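Long-range contacts in oxalate biosynthetic component 1 (Burkholderia thailandensis, PDB 5IKZ), which probably makes oxalate by joining oxaloacetate to acetyl-CoA and then cleaving the adduct, with an alpha/beta-hydrolase-like C-terminal part taking on the hydrolysis: residues H595-A600 against P631-F636; L729-R734 against G844-E849; V781-T786 against C931-S936. All coordinates share one frame; numbering follows the deposited sequence.

Contact 1 of 3, residues H595-A600 against P631-F636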
loop_
_atom_site.group_PDB
_atom_site.type_symbol
_atom_site.label_atom_id
_atom_site.label_comp_id
_atom_site.label_asym_id
_atom_site.label_seq_id
_atom_site.Cartn_x
_atom_site.Cartn_y
_atom_site.Cartn_z
ATOM N N HIS A 595 2.270 -8.749 -22.773
ATOM C CA HIS A 595 1.051 -9.537 -22.643
ATOM C C HIS A 595 1.287 -10.732 -21.725
ATOM O O HIS A 595 0.486 -11.009 -20.830
ATOM C CB HIS A 595 0.559 -10.006 -24.015
ATOM C CG HIS A 595 -0.626 -10.920 -23.954
ATOM N ND1 HIS A 595 -1.859 -10.512 -23.490
ATOM C CD2 HIS A 595 -0.768 -12.222 -24.301
ATOM C CE1 HIS A 595 -2.708 -11.523 -23.551
ATOM N NE2 HIS A 595 -2.071 -12.573 -24.040
ATOM N N VAL A 596 2.395 -11.431 -21.954
ATOM C CA VAL A 596 2.760 -12.589 -21.146
ATOM C C VAL A 596 3.016 -12.185 -19.695
ATOM O O VAL A 596 2.505 -12.816 -18.768
ATOM C CB VAL A 596 4.005 -13.299 -21.718
ATOM C CG1 VAL A 596 4.630 -14.220 -20.680
ATOM C CG2 VAL A 596 3.641 -14.069 -22.983
ATOM N N LEU A 597 3.795 -11.124 -19.509
ATOM C CA LEU A 597 4.104 -10.613 -18.175
ATOM C C LEU A 597 2.849 -10.267 -17.378
ATOM O O LEU A 597 2.717 -10.663 -16.220
ATOM C CB LEU A 597 5.007 -9.382 -18.273
ATOM C CG LEU A 597 6.474 -9.650 -18.607
ATOM C CD1 LEU A 597 7.166 -8.369 -19.045
ATOM C CD2 LEU A 597 7.184 -10.269 -17.412
ATOM N N THR A 598 1.935 -9.528 -17.999
ATOM C CA THR A 598 0.681 -9.156 -17.348
ATOM C C THR A 598 -0.155 -10.387 -17.033
ATOM O O THR A 598 -0.805 -10.459 -15.988
ATOM C CB THR A 598 -0.155 -8.194 -18.216
ATOM O OG1 THR A 598 -0.174 -8.665 -19.569
ATOM C CG2 THR A 598 0.432 -6.791 -18.178
ATOM N N ALA A 599 -0.136 -11.357 -17.943
ATOM C CA ALA A 599 -0.855 -12.606 -17.739
ATOM C C ALA A 599 -0.248 -13.382 -16.577
ATOM O O ALA A 599 -0.964 -13.964 -15.767
ATOM C CB ALA A 599 -0.843 -13.443 -19.008
ATOM N N ALA A 600 1.076 -13.380 -16.495
ATOM C CA ALA A 600 1.775 -14.092 -15.434
ATOM C C ALA A 600 1.497 -13.472 -14.069
ATOM O O ALA A 600 1.186 -14.181 -13.111
ATOM C CB ALA A 600 3.268 -14.113 -15.710
ATOM N N PRO A 631 13.066 -11.324 -24.369
ATOM C CA PRO A 631 13.118 -12.736 -24.770
ATOM C C PRO A 631 12.767 -13.727 -23.658
ATOM O O PRO A 631 12.196 -14.776 -23.957
ATOM C CB PRO A 631 14.577 -12.919 -25.199
ATOM C CG PRO A 631 15.319 -11.911 -24.410
ATOM C CD PRO A 631 14.412 -10.722 -24.351
ATOM N N GLN A 632 13.100 -13.411 -22.408
ATOM C CA GLN A 632 12.860 -14.345 -21.310
ATOM C C GLN A 632 11.365 -14.550 -21.085
ATOM O O GLN A 632 10.940 -15.615 -20.635
ATOM C CB GLN A 632 13.529 -13.861 -20.017
ATOM C CG GLN A 632 12.846 -12.678 -19.345
ATOM C CD GLN A 632 13.529 -12.258 -18.056
ATOM O OE1 GLN A 632 14.527 -12.852 -17.647
ATOM N NE2 GLN A 632 12.993 -11.229 -17.410
ATOM N N ALA A 633 10.572 -13.533 -21.408
ATOM C CA ALA A 633 9.124 -13.624 -21.273
ATOM C C ALA A 633 8.535 -14.438 -22.418
ATOM O O ALA A 633 7.544 -15.147 -22.244
ATOM C CB ALA A 633 8.504 -12.237 -21.228
ATOM N N LEU A 634 9.155 -14.334 -23.589
ATOM C CA LEU A 634 8.724 -15.094 -24.755
ATOM C C LEU A 634 8.979 -16.581 -24.552
ATOM O O LEU A 634 8.100 -17.408 -24.794
ATOM C CB LEU A 634 9.440 -14.603 -26.015
ATOM C CG LEU A 634 9.033 -13.223 -26.539
ATOM C CD1 LEU A 634 9.775 -12.903 -27.828
ATOM C CD2 LEU A 634 7.527 -13.150 -26.746
ATOM N N ASN A 635 10.186 -16.913 -24.103
ATOM C CA ASN A 635 10.558 -18.301 -23.849
ATOM C C ASN A 635 9.751 -18.913 -22.711
ATOM O O ASN A 635 9.471 -20.112 -22.715
ATOM C CB ASN A 635 12.050 -18.405 -23.535
ATOM C CG ASN A 635 12.921 -18.059 -24.724
ATOM O OD1 ASN A 635 13.090 -18.864 -25.639
ATOM N ND2 ASN A 635 13.487 -16.858 -24.713
ATOM N N PHE A 636 9.387 -18.084 -21.737
ATOM C CA PHE A 636 8.564 -18.530 -20.622
ATOM C C PHE A 636 7.242 -19.081 -21.132
ATOM O O PHE A 636 6.780 -20.131 -20.685
ATOM C CB PHE A 636 8.317 -17.387 -19.635
ATOM C CG PHE A 636 7.357 -17.734 -18.533
ATOM C CD1 PHE A 636 7.786 -18.436 -17.419
ATOM C CD2 PHE A 636 6.027 -17.355 -18.608
ATOM C CE1 PHE A 636 6.905 -18.756 -16.405
ATOM C CE2 PHE A 636 5.143 -17.672 -17.595
ATOM C CZ PHE A 636 5.581 -18.372 -16.493
#
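V596 and L597 of helix 592-602 pack against A633 and F636 of helix 629-641, a helix-helix crossing within the region assigned to the cap domain. The short axes pass 9.5 Å apart with their N-to-C directions inclined at 65°, so the contact is concentrated around one crossing point rather than running along the helices. V596 and A633 mark that point: their CA atoms are 6.4 Å apart, and only about 200 Å² is buried between the two segments, both sides summed.

V596 does most of the touching. Its CG1 is anti to the backbone N (chi1 163°) and reaches across the gap to meet two unlike surfaces. One is the backbone of the facing helix, where CG1 packs against the carbonyl O of A633; the other is the aromatic ring of F636, with CG1 4.0 Å from CD2. The valine and phenylalanine side chains run at a slant to each other, and the methyl group meets the ring obliquely at CD2. F636 has its CG opposite the backbone N (chi1 174°), which carries the ring outward from its own helix toward both V596 and A600, one helical turn apart.

A600 CB approaches the same side of the ring, 4.4 Å from F636 CE2, again obliquely. I607 touches both A600 and F636, while L575 of helix 562-579 also packs on F636, tying this crossing to a third helix and a loop. At the more exposed margin L597, whose CB leaves its helix without heading for the neighbour, still brings its branch point across: CG lies 4.2 Å from A633 CB.

Contact 2 of 3, residues L729-R734 against G844-E849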
loop_
_atom_site.group_PDB
_atom_site.type_symbol
_atom_site.label_atom_id
_atom_site.label_comp_id
_atom_site.label_asym_id
_atom_site.label_seq_id
_atom_site.Cartn_x
_atom_site.Cartn_y
_atom_site.Cartn_z
ATOM N N LEU A 729 18.476 -28.655 -8.956
ATOM C CA LEU A 729 17.794 -28.823 -10.234
ATOM C C LEU A 729 18.298 -27.845 -11.292
ATOM O O LEU A 729 18.241 -28.133 -12.486
ATOM C CB LEU A 729 16.284 -28.664 -10.057
ATOM C CG LEU A 729 15.574 -29.728 -9.220
ATOM C CD1 LEU A 729 14.071 -29.522 -9.282
ATOM C CD2 LEU A 729 15.948 -31.126 -9.688
ATOM N N THR A 730 18.787 -26.688 -10.856
ATOM C CA THR A 730 19.313 -25.696 -11.787
ATOM C C THR A 730 20.708 -26.087 -12.263
ATOM O O THR A 730 21.028 -25.957 -13.444
ATOM C CB THR A 730 19.360 -24.292 -11.158
ATOM O OG1 THR A 730 18.071 -23.953 -10.637
ATOM C CG2 THR A 730 19.761 -23.256 -12.194
ATOM N N LEU A 731 21.533 -26.569 -11.338
ATOM C CA LEU A 731 22.873 -27.043 -11.676
ATOM C C LEU A 731 22.807 -28.214 -12.646
ATOM O O LEU A 731 23.606 -28.305 -13.576
ATOM C CB LEU A 731 23.636 -27.450 -10.414
ATOM C CG LEU A 731 24.157 -26.310 -9.540
ATOM C CD1 LEU A 731 24.686 -26.844 -8.223
ATOM C CD2 LEU A 731 25.237 -25.528 -10.276
ATOM N N GLU A 732 21.849 -29.107 -12.418
ATOM C CA GLU A 732 21.633 -30.258 -13.286
ATOM C C GLU A 732 21.353 -29.805 -14.712
ATOM O O GLU A 732 21.800 -30.427 -15.679
ATOM C CB GLU A 732 20.474 -31.112 -12.759
ATOM C CG GLU A 732 20.039 -32.233 -13.689
ATOM C CD GLU A 732 18.943 -33.096 -13.088
ATOM O OE1 GLU A 732 18.445 -32.754 -11.994
ATOM O OE2 GLU A 732 18.582 -34.117 -13.711
ATOM N N LEU A 733 20.620 -28.703 -14.831
ATOM C CA LEU A 733 20.267 -28.145 -16.128
ATOM C C LEU A 733 21.444 -27.391 -16.743
ATOM O O LEU A 733 21.579 -27.321 -17.964
ATOM C CB LEU A 733 19.058 -27.219 -15.993
ATOM C CG LEU A 733 18.054 -27.211 -17.145
ATOM C CD1 LEU A 733 17.281 -28.521 -17.185
ATOM C CD2 LEU A 733 17.109 -26.028 -17.016
ATOM N N ARG A 734 22.294 -26.832 -15.886
ATOM C CA ARG A 734 23.425 -26.029 -16.337
ATOM C C ARG A 734 24.543 -26.890 -16.924
ATOM O O ARG A 734 25.288 -26.441 -17.796
ATOM C CB ARG A 734 23.971 -25.186 -15.182
ATOM C CG ARG A 734 24.933 -24.088 -15.612
ATOM C CD ARG A 734 25.599 -23.418 -14.416
ATOM N NE ARG A 734 26.238 -22.158 -14.785
ATOM C CZ ARG A 734 27.456 -22.061 -15.311
ATOM N NH1 ARG A 734 28.173 -23.153 -15.536
ATOM N NH2 ARG A 734 27.957 -20.871 -15.616
ATOM N N GLY A 844 33.919 -29.678 -7.476
ATOM C CA GLY A 844 33.742 -29.305 -8.867
ATOM C C GLY A 844 32.352 -28.777 -9.158
ATOM O O GLY A 844 32.012 -28.504 -10.310
ATOM N N GLU A 845 31.546 -28.636 -8.109
ATOM C CA GLU A 845 30.200 -28.100 -8.252
ATOM C C GLU A 845 30.258 -26.610 -8.571
ATOM O O GLU A 845 31.014 -25.861 -7.953
ATOM C CB GLU A 845 29.386 -28.343 -6.981
ATOM C CG GLU A 845 27.895 -28.108 -7.145
ATOM C CD GLU A 845 27.153 -28.116 -5.821
ATOM O OE1 GLU A 845 26.511 -27.097 -5.490
ATOM O OE2 GLU A 845 27.214 -29.140 -5.111
ATOM N N THR A 846 29.459 -26.190 -9.546
ATOM C CA THR A 846 29.432 -24.797 -9.976
ATOM C C THR A 846 28.701 -23.925 -8.957
ATOM O O THR A 846 27.725 -24.358 -8.342
ATOM C CB THR A 846 28.757 -24.654 -11.357
ATOM O OG1 THR A 846 29.264 -25.655 -12.247
ATOM C CG2 THR A 846 29.015 -23.279 -11.947
ATOM N N VAL A 847 29.179 -22.698 -8.773
ATOM C CA VAL A 847 28.544 -21.765 -7.851
ATOM C C VAL A 847 27.581 -20.844 -8.590
ATOM O O VAL A 847 27.996 -20.026 -9.411
ATOM C CB VAL A 847 29.582 -20.911 -7.101
ATOM C CG1 VAL A 847 28.890 -19.852 -6.257
ATOM C CG2 VAL A 847 30.472 -21.792 -6.241
ATOM N N ILE A 848 26.292 -20.985 -8.297
ATOM C CA ILE A 848 25.274 -20.153 -8.929
ATOM C C ILE A 848 24.546 -19.288 -7.908
ATOM O O ILE A 848 24.906 -19.260 -6.731
ATOM C CB ILE A 848 24.239 -21.002 -9.694
ATOM C CG1 ILE A 848 23.725 -22.144 -8.813
ATOM C CG2 ILE A 848 24.847 -21.553 -10.971
ATOM C CD1 ILE A 848 22.655 -22.985 -9.471
ATOM N N GLU A 849 23.520 -18.584 -8.377
ATOM C CA GLU A 849 22.740 -17.686 -7.534
ATOM C C GLU A 849 22.065 -18.428 -6.388
ATOM O O GLU A 849 22.118 -17.989 -5.238
ATOM C CB GLU A 849 21.690 -16.956 -8.374
ATOM C CG GLU A 849 20.610 -16.263 -7.563
ATOM C CD GLU A 849 19.533 -15.655 -8.442
ATOM O OE1 GLU A 849 19.879 -15.092 -9.502
ATOM O OE2 GLU A 849 18.341 -15.747 -8.073
#
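The guanidinium of R734 receives T846 CG2 over one face, 3.6 Å above its plane and displaced toward the rim; the closest atom of the group is NH1, at 3.7 Å. I848 CG2 comes to the same arginine obliquely, about equally close to CD and NE. The R734 and T846 side chains stand roughly perpendicular, whereas the R734 and I848 chains run antiparallel alongside one another. The arginine gets there by an extended chain, with CG anti to the backbone N (chi1 -167°). NE and NH2 are engaged elsewhere: NE forms a salt bridge with D615 and NH2 bonds to the carbonyl O of S740.

The other flat group is the carboxylate of E845. L731 CD1 abuts it, 3.3 Å from OE1 and 3.6 Å from the aliphatic CG, the two side chains again nearly perpendicular. OE1 also has R727 NE as a long, weak ionic partner.

Between these groups lies L731, the most extensively buried residue of the pairing. Its CD2 packs against T846, 3.8 Å from CB, while CG meets I848 CD1 at 3.6 Å. I848 places CG1 between its backbone N and carbonyl carbon (chi1 49°), and CD1 thereby reaches back to T730 as well, 3.9 Å from CB. The fold elements joined are the end of helix 715-734 and the loop leading from strand 832-836 to helix 849-860, whose N-cap position I848 occupies.

Since NE and NH2 of R734 bond to other residues, what it offers this loop is a flat face and a methylene chain. The loop therefore meets this helix by van der Waals contact, while the arginine's charge is met by D615, outside both segments.

Contact 3 of 3, residues V781-T786 against C931-S936. With GOL (glycerol), chain C.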
loop_
_atom_site.group_PDB
_atom_site.type_symbol
_atom_site.label_atom_id
_atom_site.label_comp_id
_atom_site.label_asym_id
_atom_site.label_seq_id
_atom_site.Cartn_x
_atom_site.Cartn_y
_atom_site.Cartn_z
ATOM N N VAL A 781 37.292 -2.017 1.303
ATOM C CA VAL A 781 37.171 -3.336 0.703
ATOM C C VAL A 781 35.727 -3.575 0.253
ATOM O O VAL A 781 34.785 -3.375 1.017
ATOM C CB VAL A 781 37.609 -4.438 1.678
ATOM C CG1 VAL A 781 37.480 -5.801 1.005
ATOM C CG2 VAL A 781 39.049 -4.200 2.116
ATOM N N VAL A 782 35.553 -3.993 -0.995
ATOM C CA VAL A 782 34.219 -4.273 -1.508
ATOM C C VAL A 782 33.938 -5.770 -1.498
ATOM O O VAL A 782 34.492 -6.528 -2.297
ATOM C CB VAL A 782 34.027 -3.727 -2.935
ATOM C CG1 VAL A 782 32.659 -4.119 -3.467
ATOM C CG2 VAL A 782 34.191 -2.217 -2.945
ATOM N N LEU A 783 33.087 -6.185 -0.567
ATOM C CA LEU A 783 32.684 -7.578 -0.446
ATOM C C LEU A 783 31.844 -7.993 -1.649
ATOM O O LEU A 783 31.122 -7.172 -2.217
ATOM C CB LEU A 783 31.911 -7.795 0.856
ATOM C CG LEU A 783 32.730 -7.697 2.144
ATOM C CD1 LEU A 783 31.821 -7.415 3.328
ATOM C CD2 LEU A 783 33.528 -8.974 2.370
ATOM N N PRO A 784 31.936 -9.272 -2.044
ATOM C CA PRO A 784 31.239 -9.742 -3.244
ATOM C C PRO A 784 29.729 -9.836 -3.066
ATOM O O PRO A 784 29.239 -9.974 -1.944
ATOM C CB PRO A 784 31.841 -11.129 -3.471
ATOM C CG PRO A 784 32.224 -11.583 -2.110
ATOM C CD PRO A 784 32.698 -10.352 -1.394
ATOM N N SER A 785 29.006 -9.756 -4.177
ATOM C CA SER A 785 27.560 -9.935 -4.175
ATOM C C SER A 785 27.218 -11.327 -4.693
ATOM O O SER A 785 28.107 -12.149 -4.910
ATOM C CB SER A 785 26.881 -8.858 -5.024
ATOM O OG SER A 785 25.473 -9.014 -5.018
ATOM N N THR A 786 25.932 -11.589 -4.893
ATOM C CA THR A 786 25.483 -12.893 -5.372
ATOM C C THR A 786 25.932 -13.223 -6.807
ATOM O O THR A 786 26.475 -14.305 -7.040
ATOM C CB THR A 786 23.947 -13.018 -5.295
ATOM O OG1 THR A 786 23.523 -12.859 -3.938
ATOM C CG2 THR A 786 23.492 -14.376 -5.805
ATOM N N CYS A 931 34.559 -1.710 5.011
ATOM C CA CYS A 931 34.010 -2.585 3.978
ATOM C C CYS A 931 32.642 -2.141 3.469
ATOM O O CYS A 931 31.799 -1.679 4.239
ATOM C CB CYS A 931 33.904 -4.020 4.500
ATOM S SG CYS A 931 35.409 -4.675 5.247
ATOM N N PHE A 932 32.431 -2.289 2.165
ATOM C CA PHE A 932 31.113 -2.101 1.573
ATOM C C PHE A 932 30.438 -3.451 1.385
ATOM O O PHE A 932 31.102 -4.452 1.114
ATOM C CB PHE A 932 31.207 -1.371 0.232
ATOM C CG PHE A 932 31.481 0.099 0.357
ATOM C CD1 PHE A 932 30.615 0.923 1.060
ATOM C CD2 PHE A 932 32.598 0.662 -0.239
ATOM C CE1 PHE A 932 30.864 2.277 1.173
ATOM C CE2 PHE A 932 32.852 2.016 -0.129
ATOM C CZ PHE A 932 31.984 2.824 0.578
ATOM N N ALA A 933 29.120 -3.477 1.533
ATOM C CA ALA A 933 28.365 -4.707 1.349
ATOM C C ALA A 933 27.073 -4.442 0.591
ATOM O O ALA A 933 26.387 -3.451 0.840
ATOM C CB ALA A 933 28.071 -5.358 2.691
ATOM N N HIS A 934 26.752 -5.331 -0.340
ATOM C CA HIS A 934 25.506 -5.242 -1.086
ATOM C C HIS A 934 24.895 -6.623 -1.255
ATOM O O HIS A 934 25.614 -7.596 -1.491
ATOM C CB HIS A 934 25.732 -4.595 -2.452
ATOM C CG HIS A 934 24.533 -4.649 -3.347
ATOM N ND1 HIS A 934 23.367 -3.968 -3.071
ATOM C CD2 HIS A 934 24.317 -5.308 -4.511
ATOM C CE1 HIS A 934 22.486 -4.202 -4.027
ATOM N NE2 HIS A 934 23.038 -5.012 -4.913
ATOM N N SER A 935 23.572 -6.697 -1.129
ATOM C CA SER A 935 22.834 -7.945 -1.307
ATOM C C SER A 935 23.319 -9.025 -0.339
ATOM O O SER A 935 23.042 -8.966 0.860
ATOM C CB SER A 935 22.953 -8.431 -2.755
ATOM O OG SER A 935 22.144 -9.568 -2.989
ATOM N N SER A 936 24.054 -10.000 -0.865
ATOM C CA SER A 936 24.545 -11.119 -0.067
ATOM C C SER A 936 25.771 -10.751 0.760
ATOM O O SER A 936 26.280 -11.573 1.520
ATOM C CB SER A 936 24.886 -12.305 -0.970
ATOM O OG SER A 936 23.801 -12.625 -1.818
HETATM C C1 GOL C . 20.995 -5.953 -9.438
HETATM O O1 GOL C . 19.777 -5.351 -9.063
HETATM C C2 GOL C . 21.989 -5.868 -8.283
HETATM O O2 GOL C . 22.940 -4.861 -8.563
HETATM C C3 GOL C . 22.688 -7.217 -8.131
HETATM O O3 GOL C . 23.477 -7.230 -6.961
HETATM O O HOH W 1 28.841 -7.362 -1.110
#
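L783 CD1 settles between C931 CB at 4.2 Å and A933 CB at 4.3 Å, the apolar centre. C931 also turns its SG toward V781 CB on that face of the sheet, and L971 closes over L783, C931 and A933. On the face carrying V782 and F932, CG2 of the valine lies at the edge of the phenyl ring, near its plane and 4.3 Å from CD2; W780 and F805 stack with the same ring.

The backbones are parallel neighbours, V781 beside C931 and V782 beside F932. F932 N donates to V781 O over 2.8 Å, with an N-H...O angle of 159°, and L783 N donates to F932 O. Past L783 the direct backbone pairing stops; a water accepts from H934 N at 3.0 Å and could donate to L783 O, though which acceptor takes its proton is not settled.

These are adjoining central strands of the mixed sheet of an alpha/beta-hydrolase fold. S935, with a positive phi of 58° at the end of strand 929-935 and one residue before helix 937-955, has the position and backbone form of a nucleophile elbow, and its OG bonds to H1069 NE2, consistent with a catalytic Ser-His pair. By its place after the neighbouring strand, loop 783-786 probably corresponds to the one that commonly supplies part of the oxyanion hole.

At the polar edge the S785 side chain swings OG to the far side from its own amide N (chi1 -179°), 3.4 Å from S935 CB and beside the H934 ring. H934 ND1 bonds to F974 O. NE2 makes a weak bond of 3.1 Å to O3 of a glycerol that probably came from the crystallisation liquor, and S785 OG reaches the same O3, also weakly, at 3.3 Å.

Contact 1 comes first along the chain and is complete before the others begin; contacts 2 and 3 interleave, running from 729-734 through 781-786 and 844-849 to 931-936. The centres of contacts 1 and 2 lie 24 Å apart, those of 1 and 3 32 Å, those of 2 and 3 22 Å. Contact 1 stays within the cap region, contact 3 in the hydrolase-like sheet and the loops at its strand ends; contact 2 joins helix 715-734, which starts in the cap range, to the loop ahead of helix 849-860. E849 CA lies 3.8 Å from T786 CG2, so the start of helix 849-860 abuts the loop after strand 780-782; any effect on the probable active site is inferred.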